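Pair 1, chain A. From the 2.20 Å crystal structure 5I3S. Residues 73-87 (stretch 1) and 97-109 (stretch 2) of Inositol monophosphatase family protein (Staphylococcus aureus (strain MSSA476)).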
# COMPACT_ATOMS: atom_id res chain seq x y z
N ASP A 73 -28.02 -1.71 21.05
CA ASP A 73 -27.66 -3.07 21.49
C ASP A 73 -27.60 -4.00 20.26
O ASP A 73 -28.62 -4.49 19.77
CB ASP A 73 -28.65 -3.59 22.56
CG ASP A 73 -28.50 -5.07 22.82
OD1 ASP A 73 -29.41 -5.69 23.41
OD2 ASP A 73 -27.47 -5.64 22.42
N THR A 74 -26.37 -4.30 19.84
CA THR A 74 -26.07 -4.94 18.59
C THR A 74 -26.39 -6.45 18.61
O THR A 74 -26.30 -7.11 17.58
CB THR A 74 -24.57 -4.68 18.19
OG1 THR A 74 -23.66 -5.16 19.21
CG2 THR A 74 -24.30 -3.21 17.98
N SER A 75 -26.76 -6.99 19.77
CA SER A 75 -27.32 -8.34 19.86
C SER A 75 -28.85 -8.48 19.50
O SER A 75 -29.29 -9.57 19.26
CB SER A 75 -27.07 -8.90 21.27
OG SER A 75 -27.82 -8.22 22.27
N LYS A 76 -29.64 -7.42 19.46
CA LYS A 76 -31.10 -7.53 19.19
C LYS A 76 -31.51 -7.00 17.79
O LYS A 76 -31.27 -5.81 17.45
CB LYS A 76 -31.90 -6.80 20.26
CG LYS A 76 -31.65 -7.32 21.66
N GLY A 77 -32.14 -7.88 17.00
CA GLY A 77 -32.73 -7.50 15.71
C GLY A 77 -31.70 -7.34 14.62
O GLY A 77 -30.62 -7.94 14.67
N THR A 78 -32.03 -6.56 13.61
CA THR A 78 -31.17 -6.48 12.42
C THR A 78 -30.38 -5.18 12.48
O THR A 78 -30.96 -4.12 12.73
CB THR A 78 -31.94 -6.67 11.06
OG1 THR A 78 -32.67 -7.91 11.08
CG2 THR A 78 -30.93 -6.71 9.87
N VAL A 79 -29.06 -5.28 12.27
CA VAL A 79 -28.15 -4.16 12.43
C VAL A 79 -27.19 -3.98 11.25
O VAL A 79 -26.45 -4.90 10.93
CB VAL A 79 -27.37 -4.29 13.74
CG1 VAL A 79 -26.42 -3.12 13.92
CG2 VAL A 79 -28.37 -4.33 14.89
N TRP A 80 -27.22 -2.78 10.65
CA TRP A 80 -26.36 -2.39 9.54
C TRP A 80 -25.21 -1.63 10.16
O TRP A 80 -25.44 -0.59 10.79
CB TRP A 80 -27.10 -1.46 8.55
CG TRP A 80 -28.15 -2.20 7.69
CD1 TRP A 80 -29.21 -2.89 8.14
CD2 TRP A 80 -28.19 -2.30 6.26
NE1 TRP A 80 -29.93 -3.40 7.10
CE2 TRP A 80 -29.32 -3.06 5.93
CE3 TRP A 80 -27.39 -1.80 5.22
CZ2 TRP A 80 -29.68 -3.34 4.62
CZ3 TRP A 80 -27.74 -2.09 3.92
CH2 TRP A 80 -28.87 -2.86 3.62
N VAL A 81 -23.98 -2.13 10.01
CA VAL A 81 -22.85 -1.35 10.54
C VAL A 81 -22.02 -0.76 9.40
O VAL A 81 -21.37 -1.50 8.65
CB VAL A 81 -22.08 -2.07 11.71
CG1 VAL A 81 -22.05 -3.55 11.54
CG2 VAL A 81 -20.71 -1.51 11.96
N VAL A 82 -22.07 0.57 9.25
CA VAL A 82 -21.58 1.18 8.03
C VAL A 82 -20.45 2.17 8.26
O VAL A 82 -20.56 3.03 9.14
CB VAL A 82 -22.72 1.71 7.08
CG1 VAL A 82 -24.11 1.54 7.63
CG2 VAL A 82 -22.49 3.10 6.50
N ASP A 83 -19.39 2.05 7.45
CA ASP A 83 -18.42 3.15 7.28
C ASP A 83 -18.59 3.72 5.86
O ASP A 83 -18.21 3.08 4.85
CB ASP A 83 -16.96 2.72 7.53
CG ASP A 83 -16.01 3.94 7.73
OD1 ASP A 83 -16.42 5.08 7.46
OD2 ASP A 83 -14.83 3.77 8.12
N PRO A 84 -19.22 4.89 5.76
CA PRO A 84 -19.37 5.58 4.46
C PRO A 84 -18.04 5.72 3.72
O PRO A 84 -18.03 5.41 2.55
CB PRO A 84 -19.99 6.94 4.84
CG PRO A 84 -19.80 7.03 6.32
CD PRO A 84 -19.95 5.62 6.80
N ILE A 85 -16.95 6.13 4.40
CA ILE A 85 -15.61 6.21 3.79
C ILE A 85 -14.55 5.68 4.75
O ILE A 85 -14.17 6.36 5.69
CB ILE A 85 -15.25 7.65 3.39
CG1 ILE A 85 -16.26 8.23 2.36
CG2 ILE A 85 -13.84 7.73 2.81
CD1 ILE A 85 -16.25 9.77 2.30
N ASP A 86 -14.11 4.44 4.54
CA ASP A 86 -12.99 3.89 5.23
C ASP A 86 -11.68 4.12 4.46
O ASP A 86 -11.52 3.60 3.35
CB ASP A 86 -13.16 2.38 5.48
CG ASP A 86 -12.12 1.85 6.50
OD1 ASP A 86 -11.67 2.62 7.37
OD2 ASP A 86 -11.71 0.69 6.42
N GLY A 87 -10.74 4.82 5.10
CA GLY A 87 -9.60 5.38 4.44
C GLY A 87 -9.79 6.84 4.07
O GLY A 87 -9.47 7.25 2.93
N ASN A 97 -8.28 4.36 -3.15
CA ASN A 97 -7.86 3.47 -2.08
C ASN A 97 -8.63 3.64 -0.80
O ASN A 97 -8.06 3.55 0.30
CB ASN A 97 -6.32 3.57 -1.86
CG ASN A 97 -5.57 3.28 -3.14
OD1 ASN A 97 -5.97 2.39 -3.91
ND2 ASN A 97 -4.56 4.03 -3.40
N PHE A 98 -9.95 3.83 -0.96
CA PHE A 98 -10.87 3.96 0.15
C PHE A 98 -12.11 3.16 -0.17
O PHE A 98 -12.48 3.03 -1.32
CB PHE A 98 -11.28 5.41 0.38
CG PHE A 98 -11.93 6.07 -0.81
CD1 PHE A 98 -13.32 5.95 -1.03
CD2 PHE A 98 -11.19 6.79 -1.69
CE1 PHE A 98 -13.93 6.56 -2.12
CE2 PHE A 98 -11.79 7.41 -2.79
CZ PHE A 98 -13.15 7.29 -3.01
N ALA A 99 -12.77 2.66 0.86
CA ALA A 99 -13.94 1.80 0.64
C ALA A 99 -15.18 2.26 1.41
O ALA A 99 -15.04 2.86 2.45
CB ALA A 99 -13.60 0.36 1.00
N ILE A 100 -16.36 1.98 0.89
CA ILE A 100 -17.53 1.93 1.75
C ILE A 100 -17.60 0.48 2.26
O ILE A 100 -17.31 -0.47 1.49
CB ILE A 100 -18.84 2.25 1.02
CG1 ILE A 100 -18.74 3.51 0.17
CG2 ILE A 100 -19.98 2.36 2.03
CD1 ILE A 100 -19.81 3.60 -0.92
N SER A 101 -17.93 0.32 3.55
CA SER A 101 -18.01 -0.97 4.22
C SER A 101 -19.34 -1.14 4.95
O SER A 101 -19.73 -0.31 5.73
CB SER A 101 -16.90 -1.08 5.27
OG SER A 101 -16.86 -2.37 5.90
N ILE A 102 -20.00 -2.27 4.75
CA ILE A 102 -21.32 -2.52 5.33
C ILE A 102 -21.29 -3.92 5.85
O ILE A 102 -21.01 -4.84 5.10
CB ILE A 102 -22.47 -2.40 4.29
CG1 ILE A 102 -22.77 -0.92 4.03
CG2 ILE A 102 -23.74 -3.10 4.74
CD1 ILE A 102 -23.76 -0.65 2.91
N GLY A 103 -21.51 -4.07 7.15
CA GLY A 103 -21.71 -5.37 7.75
C GLY A 103 -23.15 -5.43 8.22
O GLY A 103 -23.72 -4.45 8.75
N ILE A 104 -23.76 -6.57 8.01
CA ILE A 104 -25.11 -6.75 8.44
C ILE A 104 -25.17 -7.91 9.35
O ILE A 104 -24.70 -8.97 9.03
CB ILE A 104 -26.05 -6.96 7.27
CG1 ILE A 104 -26.05 -5.69 6.43
CG2 ILE A 104 -27.47 -7.33 7.78
CD1 ILE A 104 -26.86 -5.84 5.15
N TYR A 105 -25.79 -7.70 10.49
CA TYR A 105 -25.85 -8.70 11.56
C TYR A 105 -27.30 -8.90 11.95
O TYR A 105 -28.05 -7.92 12.02
CB TYR A 105 -25.01 -8.22 12.76
CG TYR A 105 -23.50 -8.49 12.69
CD1 TYR A 105 -22.89 -9.25 13.68
CD2 TYR A 105 -22.68 -7.95 11.67
CE1 TYR A 105 -21.52 -9.50 13.66
CE2 TYR A 105 -21.30 -8.20 11.63
CZ TYR A 105 -20.71 -8.99 12.64
OH TYR A 105 -19.34 -9.29 12.71
N ILE A 106 -27.70 -10.15 12.21
CA ILE A 106 -29.07 -10.44 12.72
C ILE A 106 -29.02 -11.11 14.10
O ILE A 106 -28.39 -12.16 14.27
CB ILE A 106 -29.91 -11.31 11.73
CG1 ILE A 106 -29.95 -10.68 10.33
CG2 ILE A 106 -31.34 -11.48 12.24
CD1 ILE A 106 -30.14 -11.71 9.22
N ASP A 107 -29.67 -10.49 15.08
CA ASP A 107 -29.72 -10.95 16.47
C ASP A 107 -28.33 -11.27 16.97
O ASP A 107 -28.10 -12.35 17.52
CB ASP A 107 -30.67 -12.16 16.62
CG ASP A 107 -32.16 -11.76 16.46
OD1 ASP A 107 -32.64 -10.90 17.23
OD2 ASP A 107 -32.83 -12.29 15.55
N GLY A 108 -27.41 -10.34 16.73
CA GLY A 108 -26.01 -10.46 17.18
C GLY A 108 -25.09 -11.26 16.27
O GLY A 108 -23.88 -11.25 16.47
N LYS A 109 -25.65 -11.90 15.25
CA LYS A 109 -24.94 -12.89 14.45
C LYS A 109 -24.69 -12.37 13.01
O LYS A 109 -25.61 -11.80 12.39
CB LYS A 109 -25.74 -14.20 14.44
CG LYS A 109 -25.20 -15.29 15.39
CD LYS A 109 -24.30 -16.30 14.66
CE LYS A 109 -23.18 -16.87 15.53
NZ LYS A 109 -22.04 -15.91 15.69
O HOH W 1 -27.76 -7.84 15.39
O HOH W 2 -18.50 -2.20 8.10

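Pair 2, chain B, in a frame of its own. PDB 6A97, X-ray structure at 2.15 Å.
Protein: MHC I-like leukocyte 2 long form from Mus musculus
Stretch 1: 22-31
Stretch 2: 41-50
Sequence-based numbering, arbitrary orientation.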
# COMPACT_ATOMS: atom_id res chain seq x y z
N THR B 22 -5.01 20.35 0.95
CA THR B 22 -4.94 20.41 -0.50
C THR B 22 -6.18 19.77 -1.15
O THR B 22 -6.64 18.71 -0.74
CB THR B 22 -3.66 19.74 -1.04
OG1 THR B 22 -3.65 19.77 -2.47
CG2 THR B 22 -3.56 18.29 -0.56
N HIS B 23 -6.72 20.44 -2.17
CA HIS B 23 -7.94 19.97 -2.82
C HIS B 23 -7.88 20.15 -4.33
O HIS B 23 -7.16 21.02 -4.83
CB HIS B 23 -9.16 20.69 -2.25
CG HIS B 23 -9.34 20.49 -0.78
ND1 HIS B 23 -9.92 19.36 -0.25
CD2 HIS B 23 -9.02 21.28 0.27
CE1 HIS B 23 -9.95 19.47 1.07
NE2 HIS B 23 -9.41 20.62 1.41
N THR B 24 -8.65 19.34 -5.04
CA THR B 24 -8.66 19.39 -6.50
C THR B 24 -10.07 19.43 -7.07
O THR B 24 -10.97 18.72 -6.60
CB THR B 24 -7.91 18.19 -7.10
OG1 THR B 24 -6.60 18.09 -6.51
CG2 THR B 24 -7.76 18.34 -8.61
N LEU B 25 -10.27 20.28 -8.07
CA LEU B 25 -11.50 20.31 -8.84
C LEU B 25 -11.17 19.90 -10.27
O LEU B 25 -10.28 20.49 -10.88
CB LEU B 25 -12.14 21.69 -8.81
CG LEU B 25 -13.26 21.97 -9.83
CD1 LEU B 25 -14.39 20.97 -9.66
CD2 LEU B 25 -13.77 23.39 -9.71
N ARG B 26 -11.86 18.89 -10.79
CA ARG B 26 -11.56 18.40 -12.13
C ARG B 26 -12.82 18.21 -12.96
O ARG B 26 -13.78 17.58 -12.51
CB ARG B 26 -10.79 17.08 -12.06
CG ARG B 26 -10.46 16.49 -13.43
CD ARG B 26 -9.75 15.15 -13.30
NE ARG B 26 -8.47 15.26 -12.61
CZ ARG B 26 -7.30 15.41 -13.21
NH1 ARG B 26 -6.18 15.50 -12.50
NH2 ARG B 26 -7.23 15.48 -14.54
N TYR B 27 -12.80 18.76 -14.17
CA TYR B 27 -13.88 18.59 -15.13
C TYR B 27 -13.42 17.58 -16.17
O TYR B 27 -12.43 17.82 -16.86
CB TYR B 27 -14.23 19.90 -15.83
CG TYR B 27 -14.65 21.04 -14.93
CD1 TYR B 27 -13.70 21.80 -14.25
CD2 TYR B 27 -15.99 21.38 -14.79
CE1 TYR B 27 -14.08 22.86 -13.44
CE2 TYR B 27 -16.38 22.44 -13.98
CZ TYR B 27 -15.42 23.17 -13.31
OH TYR B 27 -15.80 24.22 -12.50
N ASN B 28 -14.13 16.46 -16.29
CA ASN B 28 -13.89 15.53 -17.38
C ASN B 28 -14.97 15.70 -18.43
O ASN B 28 -16.14 15.39 -18.19
CB ASN B 28 -13.84 14.09 -16.87
CG ASN B 28 -12.47 13.71 -16.33
OD1 ASN B 28 -11.60 14.56 -16.19
ND2 ASN B 28 -12.28 12.44 -16.02
N VAL B 29 -14.58 16.22 -19.59
CA VAL B 29 -15.53 16.56 -20.65
C VAL B 29 -15.33 15.65 -21.85
O VAL B 29 -14.20 15.36 -22.25
CB VAL B 29 -15.37 18.03 -21.10
CG1 VAL B 29 -16.39 18.39 -22.16
CG2 VAL B 29 -15.49 18.97 -19.91
N ARG B 30 -16.43 15.20 -22.44
CA ARG B 30 -16.34 14.41 -23.66
C ARG B 30 -17.49 14.71 -24.61
O ARG B 30 -18.64 14.80 -24.18
CB ARG B 30 -16.31 12.92 -23.32
CG ARG B 30 -16.47 12.02 -24.53
CD ARG B 30 -16.12 10.59 -24.19
NE ARG B 30 -16.98 10.05 -23.15
CZ ARG B 30 -18.08 9.34 -23.38
NH1 ARG B 30 -18.45 9.07 -24.62
NH2 ARG B 30 -18.80 8.88 -22.36
N ALA B 31 -17.18 14.88 -25.89
CA ALA B 31 -18.21 15.02 -26.92
C ALA B 31 -18.73 13.65 -27.34
O ALA B 31 -17.96 12.73 -27.59
CB ALA B 31 -17.66 15.76 -28.13
N GLN B 41 -23.20 17.39 -28.61
CA GLN B 41 -23.65 17.18 -27.24
C GLN B 41 -22.48 16.74 -26.38
O GLN B 41 -21.62 15.98 -26.83
CB GLN B 41 -24.77 16.14 -27.20
CG GLN B 41 -25.99 16.51 -28.04
CD GLN B 41 -26.97 15.36 -28.19
OE1 GLN B 41 -28.17 15.57 -28.37
NE2 GLN B 41 -26.46 14.13 -28.13
N LEU B 42 -22.46 17.21 -25.13
CA LEU B 42 -21.32 17.00 -24.24
C LEU B 42 -21.72 16.24 -22.99
O LEU B 42 -22.81 16.43 -22.45
CB LEU B 42 -20.71 18.34 -23.84
CG LEU B 42 -20.13 19.25 -24.93
CD1 LEU B 42 -19.68 20.57 -24.32
CD2 LEU B 42 -18.96 18.56 -25.65
N LEU B 43 -20.82 15.38 -22.52
CA LEU B 43 -20.93 14.80 -21.19
C LEU B 43 -19.93 15.49 -20.28
O LEU B 43 -18.73 15.49 -20.56
CB LEU B 43 -20.69 13.29 -21.19
CG LEU B 43 -20.60 12.62 -19.81
CD1 LEU B 43 -21.92 12.77 -19.01
CD2 LEU B 43 -20.22 11.16 -19.94
N VAL B 44 -20.42 16.10 -19.21
CA VAL B 44 -19.55 16.78 -18.27
C VAL B 44 -19.65 16.12 -16.91
O VAL B 44 -20.74 16.00 -16.35
CB VAL B 44 -19.89 18.29 -18.14
CG1 VAL B 44 -18.86 18.98 -17.25
CG2 VAL B 44 -19.95 18.96 -19.51
N LEU B 45 -18.51 15.68 -16.40
CA LEU B 45 -18.43 15.06 -15.09
C LEU B 45 -17.49 15.88 -14.22
O LEU B 45 -16.37 16.19 -14.62
CB LEU B 45 -17.93 13.61 -15.19
CG LEU B 45 -18.78 12.66 -16.03
CD1 LEU B 45 -18.09 11.31 -16.17
CD2 LEU B 45 -20.15 12.49 -15.39
N ILE B 46 -17.95 16.22 -13.02
CA ILE B 46 -17.18 17.06 -12.13
C ILE B 46 -16.73 16.29 -10.89
O ILE B 46 -17.56 15.71 -10.18
CB ILE B 46 -17.98 18.30 -11.69
CG1 ILE B 46 -18.25 19.20 -12.90
CG2 ILE B 46 -17.25 19.06 -10.62
CD1 ILE B 46 -18.89 20.51 -12.52
N TYR B 47 -15.43 16.29 -10.65
CA TYR B 47 -14.84 15.58 -9.52
C TYR B 47 -14.23 16.54 -8.50
O TYR B 47 -13.45 17.42 -8.85
CB TYR B 47 -13.75 14.61 -9.99
CG TYR B 47 -14.27 13.52 -10.90
CD1 TYR B 47 -14.55 12.25 -10.40
CD2 TYR B 47 -14.50 13.76 -12.25
CE1 TYR B 47 -15.03 11.25 -11.21
CE2 TYR B 47 -14.98 12.76 -13.08
CZ TYR B 47 -15.24 11.51 -12.55
OH TYR B 47 -15.72 10.52 -13.36
N VAL B 48 -14.60 16.37 -7.24
CA VAL B 48 -13.95 17.07 -6.15
C VAL B 48 -13.15 16.07 -5.32
O VAL B 48 -13.72 15.12 -4.78
CB VAL B 48 -14.95 17.81 -5.24
CG1 VAL B 48 -14.20 18.70 -4.25
CG2 VAL B 48 -15.90 18.64 -6.08
N ASP B 49 -11.84 16.28 -5.25
CA ASP B 49 -10.94 15.39 -4.53
C ASP B 49 -11.11 13.95 -5.02
O ASP B 49 -11.20 13.02 -4.22
CB ASP B 49 -11.16 15.49 -3.02
CG ASP B 49 -10.87 16.89 -2.49
OD1 ASP B 49 -10.09 17.62 -3.13
OD2 ASP B 49 -11.44 17.26 -1.44
N GLU B 50 -11.18 13.81 -6.34
CA GLU B 50 -11.31 12.53 -7.05
C GLU B 50 -12.69 11.87 -6.91
O GLU B 50 -12.91 10.79 -7.46
CB GLU B 50 -10.23 11.54 -6.60
CG GLU B 50 -8.82 12.13 -6.50
CD GLU B 50 -8.32 12.67 -7.82
OE1 GLU B 50 -7.62 13.70 -7.81
OE2 GLU B 50 -8.62 12.05 -8.87
O HOH W 3 -10.95 16.03 -8.29
O HOH W 4 -8.72 15.22 -9.63
O HOH W 5 -17.08 13.30 -19.57

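Both pairs are two-stranded antiparallel ladders, and the N, CA and C atoms of 14 central residues superpose with an RMSD of 0.4 Å. The strand directions differ by 165° in pair 1 and 168° in pair 2, with axes approaching to 4.6 and 4.7 Å. Hydrogen-bonded and non-hydrogen-bonded pairs alternate in the same register: V79(A)–Y105(A), V81(A)–G103(A) and D83(A)–S101(A) match R26(B)–Y47(B), N28(B)–L45(B) and R30(B)–L43(B). Each is closed by two backbone hydrogen bonds, as from V81(A) N to G103(A) O (2.7 Å) and from N28(B) N to L45(B) O (2.8 Å).

On the face carrying W80(A) and Y27(B), packing is largely apolar in both. W80(A) matches Y27(B), and each aromatic ring meets a matched isoleucine, but differently. In pair 1, I104(A) CD1 sits 3.7 Å from the centroid of the six-membered ring of W80(A), 7° off its normal, a CH-pi contact over the face. In pair 2, I46(B) CD1 approaches Y27(B) CE2 obliquely at 3.5 Å. The neighbouring residue on the same face of the partner strand also touches each ring: I102(A) CG2 lies 3.9 Å from W80(A) CE3, whereas the shorter V44(B) places CG1 4.5 Å from Y27(B) CD2, at the ring edge. Beside them, V82(A) CB packs 4.0 Å from I102(A) CG1, and the matched V29(B) CG2 lies 4.3 Å from V44(B) CG1. T78(A) CG2 reaches I104(A) CG2 at 4.1 Å, and T78(A) OG1 lies 4.0 Å from I106(A) CG1, where V48(B) is the counterpart of I106(A); L25(B), matching T78(A), brings CD1 to 3.6 Å from I46(B) CG2.

The face of V79(A), V81(A) and D83(A) diverges more. R26(B) replaces V79(A) beside matched tyrosines, its CB 4.4 Å from Y47(B) CB; R26(B) NE donates to a water (3.0 Å) that donates to E50(B) OE1 (2.6 Å). G103(A) has no side chain, and V81(A) packs close to its backbone, with CG1 3.4 Å from G103(A) O and 4.4 Å from Y105(A) CD2; at the matched positions L45(B) supplies a side chain, its CB 4.4 Å from N28(B) CB, while N28(B) ND2 lies 4.0 Å from Y47(B) CE2. D83(A) and S101(A) meet through CB atoms 4.4 Å apart, but the long R30(B) lays NH2 3.6 Å from L43(B) CD2.

A shared aspartate ties one end of each ladder. D107(A) OD1 accepts a hydrogen bond from G77(A) N (3.1 Å), and D49(B) OD1 accepts one from T24(B) N (2.9 Å); D107(A) N donates to G77(A) O (2.8 Å), and D49(B) N to T24(B) O (2.9 Å). In pair 2, D49(B) OD2 additionally accepts from H23(B) ND1 at 2.9 Å. Towards the opposite end the backbones part: pair 1 has a beta bulge between D83(A) and D86(A), and the CA atoms of I85(A) and A31(B) fall 1.9 Å apart.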